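PDB 3VU4: KmHsv2 from Kluyveromyces marxianus, which probably binds phosphoinositides at membranes as a seven-bladed beta-propeller of the PROPPIN family related to the autophagy protein Atg18. Local coordinates for residues V83-D88 against E111-S116. Sequence-based numbering, arbitrary orientation.
Sequences VHIWDD and EFIVVS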
loop_
_atom_site.group_PDB
_atom_site.type_symbol
_atom_site.label_atom_id
_atom_site.label_comp_id
_atom_site.label_asym_id
_atom_site.label_seq_id
_atom_site.Cartn_x
_atom_site.Cartn_y
_atom_site.Cartn_z
ATOM N N VAL A 83 5.591 -20.427 4.034
ATOM C CA VAL A 83 6.258 -19.159 3.774
ATOM C C VAL A 83 7.760 -19.331 3.974
ATOM O O VAL A 83 8.224 -19.611 5.079
ATOM C CB VAL A 83 5.747 -18.052 4.720
ATOM C CG1 VAL A 83 6.579 -16.793 4.544
ATOM C CG2 VAL A 83 4.276 -17.765 4.440
ATOM N N HIS A 84 8.519 -19.157 2.900
ATOM C CA HIS A 84 9.961 -19.315 2.964
ATOM C C HIS A 84 10.691 -18.012 3.224
ATOM O O HIS A 84 10.510 -17.042 2.491
ATOM C CB HIS A 84 10.496 -19.878 1.647
ATOM C CG HIS A 84 9.953 -21.222 1.282
ATOM N ND1 HIS A 84 10.742 -22.350 1.228
ATOM C CD2 HIS A 84 8.715 -21.609 0.892
ATOM C CE1 HIS A 84 10.016 -23.374 0.817
ATOM N NE2 HIS A 84 8.783 -22.950 0.605
ATOM N N ILE A 85 11.513 -17.982 4.266
ATOM C CA ILE A 85 12.320 -16.801 4.529
ATOM C C ILE A 85 13.604 -17.193 3.810
ATOM O O ILE A 85 14.235 -18.180 4.172
ATOM C CB ILE A 85 12.594 -16.611 6.022
ATOM C CG1 ILE A 85 11.272 -16.608 6.793
ATOM C CG2 ILE A 85 13.332 -15.294 6.246
ATOM C CD1 ILE A 85 10.319 -15.510 6.382
ATOM N N TRP A 86 13.973 -16.437 2.780
ATOM C CA TRP A 86 15.150 -16.749 1.968
ATOM C C TRP A 86 16.242 -15.689 2.005
ATOM O O TRP A 86 15.965 -14.501 2.153
ATOM C CB TRP A 86 14.678 -16.997 0.530
ATOM C CG TRP A 86 15.726 -17.089 -0.539
ATOM C CD1 TRP A 86 16.384 -16.050 -1.141
ATOM C CD2 TRP A 86 16.143 -18.276 -1.222
ATOM N NE1 TRP A 86 17.179 -16.519 -2.163
ATOM C CE2 TRP A 86 17.052 -17.881 -2.231
ATOM C CE3 TRP A 86 15.841 -19.636 -1.076
ATOM C CZ2 TRP A 86 17.651 -18.802 -3.099
ATOM C CZ3 TRP A 86 16.440 -20.551 -1.939
ATOM C CH2 TRP A 86 17.338 -20.128 -2.935
ATOM N N ASP A 87 17.488 -16.137 1.871
ATOM C CA ASP A 87 18.644 -15.247 1.889
ATOM C C ASP A 87 19.072 -14.929 0.457
ATOM O O ASP A 87 19.346 -15.827 -0.336
ATOM C CB ASP A 87 19.801 -15.906 2.650
ATOM C CG ASP A 87 20.900 -14.919 3.021
ATOM O OD1 ASP A 87 21.438 -14.245 2.115
ATOM O OD2 ASP A 87 21.229 -14.819 4.225
ATOM N N ASP A 88 19.124 -13.640 0.142
ATOM C CA ASP A 88 19.502 -13.157 -1.181
ATOM C C ASP A 88 20.910 -13.515 -1.612
ATOM O O ASP A 88 21.108 -14.185 -2.623
ATOM C CB ASP A 88 19.371 -11.640 -1.246
ATOM C CG ASP A 88 18.093 -11.203 -1.898
ATOM O OD1 ASP A 88 17.715 -11.826 -2.912
ATOM O OD2 ASP A 88 17.477 -10.234 -1.410
ATOM N N GLU A 111 11.538 -7.297 13.192
ATOM C CA GLU A 111 11.102 -8.006 14.389
ATOM C C GLU A 111 10.093 -9.123 14.153
ATOM O O GLU A 111 10.224 -10.217 14.706
ATOM C CB GLU A 111 10.461 -7.023 15.358
ATOM C CG GLU A 111 11.100 -5.660 15.396
ATOM C CD GLU A 111 11.755 -5.392 16.726
ATOM O OE1 GLU A 111 12.852 -5.948 16.960
ATOM O OE2 GLU A 111 11.163 -4.640 17.538
ATOM N N PHE A 112 9.080 -8.833 13.340
ATOM C CA PHE A 112 8.008 -9.787 13.090
ATOM C C PHE A 112 7.784 -10.230 11.651
ATOM O O PHE A 112 8.306 -9.642 10.701
ATOM C CB PHE A 112 6.697 -9.195 13.590
ATOM C CG PHE A 112 6.833 -8.420 14.853
ATOM C CD1 PHE A 112 6.805 -9.062 16.082
ATOM C CD2 PHE A 112 6.997 -7.041 14.817
ATOM C CE1 PHE A 112 6.934 -8.341 17.263
ATOM C CE2 PHE A 112 7.126 -6.308 15.991
ATOM C CZ PHE A 112 7.095 -6.962 17.219
ATOM N N ILE A 113 6.984 -11.287 11.527
ATOM C CA ILE A 113 6.571 -11.841 10.250
ATOM C C ILE A 113 5.069 -12.034 10.423
ATOM O O ILE A 113 4.638 -12.980 11.078
ATOM C CB ILE A 113 7.201 -13.214 9.960
ATOM C CG1 ILE A 113 8.723 -13.098 9.893
ATOM C CG2 ILE A 113 6.678 -13.744 8.632
ATOM C CD1 ILE A 113 9.423 -14.404 9.542
ATOM N N VAL A 114 4.272 -11.126 9.868
ATOM C CA VAL A 114 2.822 -11.229 9.989
ATOM C C VAL A 114 2.303 -12.079 8.831
ATOM O O VAL A 114 2.654 -11.831 7.675
ATOM C CB VAL A 114 2.163 -9.819 9.966
ATOM C CG1 VAL A 114 0.670 -9.934 10.186
ATOM C CG2 VAL A 114 2.792 -8.932 11.040
ATOM N N VAL A 115 1.481 -13.081 9.147
ATOM C CA VAL A 115 0.929 -14.000 8.141
ATOM C C VAL A 115 -0.561 -14.308 8.365
ATOM O O VAL A 115 -0.946 -14.753 9.448
ATOM C CB VAL A 115 1.684 -15.365 8.158
ATOM C CG1 VAL A 115 1.144 -16.279 7.068
ATOM C CG2 VAL A 115 3.179 -15.147 7.989
ATOM N N SER A 116 -1.396 -14.088 7.354
ATOM C CA SER A 116 -2.814 -14.385 7.507
ATOM C C SER A 116 -3.212 -15.490 6.550
ATOM O O SER A 116 -2.650 -15.631 5.465
ATOM C CB SER A 116 -3.686 -13.145 7.259
ATOM O OG SER A 116 -3.773 -12.823 5.882
#
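I85 and I113 meet tip to tip between two neighbouring sheets, the CD1 methyl of I85 lying 3.5 Å from CD1 of I113, with CG1 of I85 a little behind at 4.0 Å from that same CD1. Both side chains place CG1 beside the backbone N, but they differ one bond further out: I113 runs on extended (chi2 -177°), which carries its CD1 out to the side chain of I85, whereas I85 is bent (chi2 -60°) and offers its terminal methyl with CG1 close behind. A second apolar pair, looser than the first, follows two residues along each strand, where CG2 of V83 faces CG1 of V115 at 4.4 Å. V83 and I85, and likewise I113 and V115, alternate with residues that do not meet the other segment, while the rings of H84 and W86 meet F75 within their own sheet.

Between the two segments the contact is apolar; the backbone bonds stay within each sheet, I85 with V94 and S95 of the adjoining strand 92-98, and V83 with I97; S116 OG on the other side bonds to D105 N. The CA atoms of V83 and V115 stand 8.6 Å apart, too far for backbone pairing, and between the two segments it is side chains that meet.

Around the four buried residues the apolar layer carries on, I113 touching I97 and F126, V83 touching V76 and V103, and V115 touching L106. Strands 82-87 and 112-117 belong to successive four-stranded antiparallel sheets, and such packing of branched aliphatic side chains between adjacent blades is characteristic of the beta-propeller, here the seven-bladed PROPPIN fold.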